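Local coordinates for protein sensor histidine kinase (Pseudomonas syringae pv. tomato, PDB 3CIT) that probably serves as a two-component sensor kinase that dimerizes and feeds a phosphorelay, this chain being its GAF domain rather than the kinase core, at residues A[33-38]-A[63-67]; A[46-52]-A[114-120]. All coordinates share one frame. Residue numbers count along the deposited sequence, not the author numbering.

Contact 1. Residues A[33-38]-A[63-67]; sequences RKCVLQ and TARHG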
loop_
_atom_site.group_PDB
_atom_site.type_symbol
_atom_site.label_atom_id
_atom_site.label_comp_id
_atom_site.label_asym_id
_atom_site.label_seq_id
_atom_site.Cartn_x
_atom_site.Cartn_y
_atom_site.Cartn_z
ATOM N N ARG A 33 -11.461 20.309 2.682
ATOM C CA ARG A 33 -12.267 19.165 2.283
ATOM C C ARG A 33 -12.833 19.333 0.872
ATOM O O ARG A 33 -12.711 18.448 0.049
ATOM C CB ARG A 33 -13.404 18.966 3.268
ATOM C CG ARG A 33 -12.963 18.618 4.666
ATOM C CD ARG A 33 -14.169 18.554 5.574
ATOM N NE ARG A 33 -13.822 17.926 6.837
ATOM C CZ ARG A 33 -13.803 18.546 8.004
ATOM N NH1 ARG A 33 -14.144 19.822 8.101
ATOM N NH2 ARG A 33 -13.426 17.880 9.094
ATOM N N LYS A 34 -13.426 20.484 0.600
ATOM C CA LYS A 34 -13.955 20.778 -0.740
ATOM C C LYS A 34 -12.874 20.782 -1.801
ATOM O O LYS A 34 -13.105 20.326 -2.898
ATOM C CB LYS A 34 -14.636 22.133 -0.774
ATOM C CG LYS A 34 -15.972 22.158 -0.128
ATOM C CD LYS A 34 -16.492 23.596 -0.105
ATOM C CE LYS A 34 -17.859 23.686 0.522
ATOM N NZ LYS A 34 -18.134 25.076 0.962
ATOM N N CYS A 35 -11.700 21.296 -1.474
ATOM C CA CYS A 35 -10.609 21.389 -2.448
ATOM C C CYS A 35 -10.148 19.999 -2.869
ATOM O O CYS A 35 -10.031 19.706 -4.058
ATOM C CB CYS A 35 -9.444 22.173 -1.844
ATOM S SG CYS A 35 -7.929 22.249 -2.837
ATOM N N VAL A 36 -9.884 19.149 -1.886
ATOM C CA VAL A 36 -9.405 17.813 -2.174
ATOM C C VAL A 36 -10.474 17.020 -2.894
ATOM O O VAL A 36 -10.184 16.339 -3.874
ATOM C CB VAL A 36 -8.904 17.084 -0.902
ATOM C CG1 VAL A 36 -8.648 15.619 -1.159
ATOM C CG2 VAL A 36 -7.652 17.761 -0.369
ATOM N N LEU A 37 -11.723 17.092 -2.443
ATOM C CA LEU A 37 -12.751 16.312 -3.126
ATOM C C LEU A 37 -12.923 16.745 -4.592
ATOM O O LEU A 37 -12.915 15.897 -5.505
ATOM C CB LEU A 37 -14.071 16.401 -2.358
ATOM C CG LEU A 37 -15.214 15.590 -2.887
ATOM C CD1 LEU A 37 -14.912 14.108 -2.906
ATOM C CD2 LEU A 37 -16.429 15.943 -2.001
ATOM N N GLN A 38 -13.030 18.046 -4.829
ATOM C CA GLN A 38 -13.205 18.563 -6.174
ATOM C C GLN A 38 -12.045 18.183 -7.081
ATOM O O GLN A 38 -12.241 17.721 -8.231
ATOM C CB GLN A 38 -13.368 20.091 -6.151
ATOM C CG GLN A 38 -14.705 20.503 -5.542
ATOM C CD GLN A 38 -14.923 22.008 -5.518
ATOM O OE1 GLN A 38 -13.980 22.798 -5.680
ATOM N NE2 GLN A 38 -16.155 22.407 -5.273
ATOM N N THR A 63 -18.940 15.184 5.261
ATOM C CA THR A 63 -18.363 16.489 5.500
ATOM C C THR A 63 -18.099 17.324 4.253
ATOM O O THR A 63 -17.728 18.504 4.356
ATOM C CB THR A 63 -17.062 16.375 6.316
ATOM O OG1 THR A 63 -16.101 15.637 5.576
ATOM C CG2 THR A 63 -17.310 15.741 7.709
ATOM N N ALA A 64 -18.252 16.722 3.080
ATOM C CA ALA A 64 -18.107 17.401 1.787
ATOM C C ALA A 64 -18.804 16.554 0.731
ATOM O O ALA A 64 -18.912 15.340 0.887
ATOM C CB ALA A 64 -16.658 17.604 1.421
ATOM N N ARG A 65 -19.327 17.210 -0.301
ATOM C CA ARG A 65 -20.018 16.525 -1.396
ATOM C C ARG A 65 -19.659 17.192 -2.691
ATOM O O ARG A 65 -19.416 18.397 -2.732
ATOM C CB ARG A 65 -21.538 16.628 -1.242
ATOM C CG ARG A 65 -22.142 15.813 -0.136
ATOM C CD ARG A 65 -23.600 16.225 -0.007
ATOM N NE ARG A 65 -24.273 15.556 1.093
ATOM C CZ ARG A 65 -24.337 15.998 2.351
ATOM N NH1 ARG A 65 -23.752 17.126 2.723
ATOM N NH2 ARG A 65 -25.010 15.280 3.260
ATOM N N HIS A 66 -19.693 16.416 -3.748
ATOM C CA HIS A 66 -19.478 16.897 -5.080
ATOM C C HIS A 66 -20.413 16.140 -6.000
ATOM O O HIS A 66 -20.509 14.920 -5.907
ATOM C CB HIS A 66 -18.029 16.661 -5.511
ATOM C CG HIS A 66 -17.774 17.040 -6.931
ATOM N ND1 HIS A 66 -17.680 18.350 -7.339
ATOM C CD2 HIS A 66 -17.681 16.286 -8.050
ATOM C CE1 HIS A 66 -17.499 18.385 -8.646
ATOM N NE2 HIS A 66 -17.511 17.146 -9.105
ATOM N N GLY A 67 -21.164 16.850 -6.836
ATOM C CA GLY A 67 -22.136 16.192 -7.706
ATOM C C GLY A 67 -23.506 16.095 -7.057
ATOM O O GLY A 67 -23.719 16.582 -5.950
HETATM O O HOH W 1 -17.861 20.412 -5.495
#

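Contact 2. Residues A[46-52]-A[114-120]; sequences MDHGLLL and TLVLANS. With GOL (glycerol), chain E.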
loop_
_atom_site.group_PDB
_atom_site.type_symbol
_atom_site.label_atom_id
_atom_site.label_comp_id
_atom_site.label_asym_id
_atom_site.label_seq_id
_atom_site.Cartn_x
_atom_site.Cartn_y
_atom_site.Cartn_z
HETATM N N MSE A 46 -14.335 11.523 -12.457
HETATM C CA MSE A 46 -15.474 10.893 -11.773
HETATM C C MSE A 46 -16.420 11.998 -11.298
HETATM O O MSE A 46 -15.982 12.947 -10.661
HETATM C CB MSE A 46 -14.957 9.983 -10.644
HETATM C CG MSE A 46 -14.143 8.805 -11.257
HETATM SE SE MSE A 46 -13.514 7.463 -9.988
HETATM C CE MSE A 46 -15.183 6.630 -9.416
ATOM N N ASP A 47 -17.698 11.873 -11.650
ATOM C CA ASP A 47 -18.637 12.991 -11.555
ATOM C C ASP A 47 -19.323 13.200 -10.219
ATOM O O ASP A 47 -20.063 14.166 -10.082
ATOM C CB ASP A 47 -19.652 13.010 -12.724
ATOM C CG ASP A 47 -20.549 11.793 -12.796
ATOM O OD1 ASP A 47 -20.481 10.858 -11.950
ATOM O OD2 ASP A 47 -21.399 11.773 -13.726
ATOM N N HIS A 48 -19.055 12.329 -9.236
ATOM C CA HIS A 48 -19.615 12.460 -7.885
ATOM C C HIS A 48 -18.559 12.129 -6.850
ATOM O O HIS A 48 -17.612 11.388 -7.124
ATOM C CB HIS A 48 -20.796 11.500 -7.668
ATOM C CG HIS A 48 -22.033 11.860 -8.426
ATOM N ND1 HIS A 48 -22.187 11.598 -9.768
ATOM C CD2 HIS A 48 -23.189 12.443 -8.021
ATOM C CE1 HIS A 48 -23.370 12.041 -10.166
ATOM N NE2 HIS A 48 -23.989 12.577 -9.130
ATOM N N GLY A 49 -18.751 12.646 -5.644
ATOM C CA GLY A 49 -17.895 12.270 -4.552
ATOM C C GLY A 49 -18.402 12.782 -3.243
ATOM O O GLY A 49 -19.230 13.708 -3.172
ATOM N N LEU A 50 -17.948 12.148 -2.187
ATOM C CA LEU A 50 -18.160 12.696 -0.876
ATOM C C LEU A 50 -16.981 12.362 0.037
ATOM O O LEU A 50 -16.123 11.533 -0.287
ATOM C CB LEU A 50 -19.525 12.241 -0.331
ATOM C CG LEU A 50 -19.850 10.774 -0.228
ATOM C CD1 LEU A 50 -19.077 10.170 0.904
ATOM C CD2 LEU A 50 -21.366 10.549 -0.027
ATOM N N LEU A 51 -16.952 13.047 1.166
ATOM C CA LEU A 51 -16.025 12.757 2.238
ATOM C C LEU A 51 -16.819 12.350 3.483
ATOM O O LEU A 51 -17.771 13.029 3.888
ATOM C CB LEU A 51 -15.166 13.983 2.521
ATOM C CG LEU A 51 -14.102 13.812 3.586
ATOM C CD1 LEU A 51 -13.017 12.729 3.164
ATOM C CD2 LEU A 51 -13.446 15.165 3.853
ATOM N N LEU A 52 -16.430 11.218 4.063
ATOM C CA LEU A 52 -17.060 10.685 5.259
ATOM C C LEU A 52 -16.050 10.767 6.377
ATOM O O LEU A 52 -14.891 10.434 6.173
ATOM C CB LEU A 52 -17.413 9.222 5.056
ATOM C CG LEU A 52 -18.436 8.899 3.992
ATOM C CD1 LEU A 52 -18.695 7.379 3.981
ATOM C CD2 LEU A 52 -19.742 9.708 4.228
ATOM N N THR A 114 -13.195 8.355 4.939
ATOM C CA THR A 114 -12.978 7.846 3.595
ATOM C C THR A 114 -13.337 8.907 2.602
ATOM O O THR A 114 -14.410 9.513 2.705
ATOM C CB THR A 114 -13.887 6.650 3.201
ATOM O OG1 THR A 114 -14.138 5.847 4.345
ATOM C CG2 THR A 114 -13.181 5.879 2.139
ATOM N N LEU A 115 -12.443 9.130 1.646
ATOM C CA LEU A 115 -12.773 9.892 0.462
ATOM C C LEU A 115 -13.445 8.918 -0.507
ATOM O O LEU A 115 -12.887 7.843 -0.801
ATOM C CB LEU A 115 -11.480 10.526 -0.091
ATOM C CG LEU A 115 -11.530 11.498 -1.254
ATOM C CD1 LEU A 115 -12.389 12.698 -0.873
ATOM C CD2 LEU A 115 -10.060 11.927 -1.675
ATOM N N VAL A 116 -14.648 9.255 -0.966
ATOM C CA VAL A 116 -15.456 8.373 -1.773
ATOM C C VAL A 116 -15.645 9.080 -3.108
ATOM O O VAL A 116 -16.262 10.149 -3.166
ATOM C CB VAL A 116 -16.837 8.070 -1.133
ATOM C CG1 VAL A 116 -17.700 7.069 -2.041
ATOM C CG2 VAL A 116 -16.718 7.474 0.302
ATOM N N LEU A 117 -15.071 8.530 -4.170
ATOM C CA LEU A 117 -15.304 9.042 -5.510
ATOM C C LEU A 117 -16.238 8.068 -6.198
ATOM O O LEU A 117 -16.173 6.849 -5.970
ATOM C CB LEU A 117 -13.986 9.140 -6.295
ATOM C CG LEU A 117 -12.800 9.796 -5.568
ATOM C CD1 LEU A 117 -11.578 9.947 -6.559
ATOM C CD2 LEU A 117 -13.190 11.090 -4.938
ATOM N N ALA A 118 -17.117 8.581 -7.056
ATOM C CA ALA A 118 -18.121 7.736 -7.675
ATOM C C ALA A 118 -18.467 8.272 -9.037
ATOM O O ALA A 118 -18.326 9.463 -9.271
ATOM C CB ALA A 118 -19.386 7.667 -6.803
ATOM N N ASN A 119 -18.927 7.414 -9.935
ATOM C CA ASN A 119 -19.280 7.858 -11.271
ATOM C C ASN A 119 -20.674 7.363 -11.655
ATOM O O ASN A 119 -21.076 6.255 -11.291
ATOM C CB ASN A 119 -18.225 7.393 -12.276
ATOM C CG ASN A 119 -18.206 8.239 -13.531
ATOM O OD1 ASN A 119 -18.055 9.478 -13.451
ATOM N ND2 ASN A 119 -18.433 7.595 -14.715
ATOM N N SER A 120 -21.402 8.194 -12.411
ATOM C CA SER A 120 -22.759 7.879 -12.823
ATOM C C SER A 120 -22.853 6.803 -13.888
ATOM O O SER A 120 -23.924 6.247 -14.080
ATOM C CB SER A 120 -23.445 9.144 -13.342
ATOM O OG SER A 120 -22.739 9.661 -14.458
HETATM C C1 GOL E . -18.832 9.848 -17.696
HETATM O O1 GOL E . -17.907 8.840 -17.260
HETATM C C2 GOL E . -19.222 10.687 -16.496
HETATM O O2 GOL E . -20.000 11.849 -16.790
HETATM C C3 GOL E . -17.856 11.061 -16.019
HETATM O O3 GOL E . -17.933 11.764 -14.883
#

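Contact 1. Residues A[33-38]-A[63-67]
In this GAF domain the helix 29-43 lies on one face of the antiparallel sheet, and here it packs over the edge strand 61-66; the axes of residues 33-38 and 63-66 approach to 8.0 Å and cross at -36°. Leu37 has the largest share of the helix's buried surface, with Arg33 close behind. Its CB points at the strand, and its end rests on the backbone as much as on side chains: Leu37 CD2 lies 3.5 Å from Arg65 C, 3.8 Å from Ala64 CB and 3.9 Å from His66 CB. The small Ala64 side chain leaves space for the helix to come close, so that Lys34 and Ala64 have their CA atoms 5.9 Å apart; Arg33 CB is 4.0 Å from Ala64 CB. One turn before Leu37, Arg33 runs out along the strand and lays one face of its guanidinium against Thr63 CG2. The polar ends of these two residues meet on a third one: Glu53 takes a salt bridge from Arg33 and a hydrogen bond with Thr63 OG1. Arg65 turns its CB away from the helix, whereas the strand's alternation brings His66 back under it. There a water accepts from Gln38 NE2 at 2.6 Å and lies 2.8 Å from His66 ND1.

Contact 2. Residues A[46-52]-A[114-120]
Leu50 lays its CD1 against Val116 CG2, 3.6 Å away, and Leu52 reaches the same methyl from further along the strand, CD1 4.2 Å from Val116 CG2. On the other face, Leu51 CD1 meets Leu115 CD1 at 4.1 Å, under helix 29-43, where Val36 and Leu37 touch Leu115. The backbones are joined as an antiparallel ladder: His48-Ala118, Leu50-Val116 and Leu52-Thr114 are hydrogen-bonded pairs, each closed by two bonds, such as Leu50 N to Val116 O and Val116 N to Leu50 O, both 2.8 Å. This pairs two inner strands of the GAF-domain sheet, 48-53 and 111-119. Gly49, opposite Leu117, lets the chains come to a CA-CA distance of 4.2 Å; a CB here would be tight against Val116 O. Before the strand begins, selenomethionine Met46 packs its SE 4.1 Å from Leu117 CB. Asp47 then closes the end of the ladder: its N donates to Asn119 OD1 (3.0 Å), while its carboxylate accepts from Ser120 N at OD1 (2.9 Å) and from Ser120 OG at OD2 (2.6 Å). His48 ND1 also donates to Asp47 OD1, and His48 NE2 pairs with Ser68. A glycerol, probably from the crystallisation liquor, hydrogen-bonds through O3 to Asn119 OD1 (2.7 Å).

From the N terminus, the chain passes through helix 3-26 into helix 29-43, which supplies the first half of contact 1, then turns into strand 48-53, the first half of contact 2. Strand 61-66 follows and closes contact 1 over 24 intervening residues; only after strands 87-90 and 98-105 does strand 111-119 close contact 2. The segments therefore alternate, and the two loops cross rather than nest. Strand 48-53 lies between 61-66 and 111-119 in the sheet, with probable backbone hydrogen bonds from Thr63 N to Leu51 O and His66 N to Gly49 O. Leu37 of contact 1 also packs on Leu115 of contact 2, so helix 29-43 reaches strand 111-119 as well as strand 61-66.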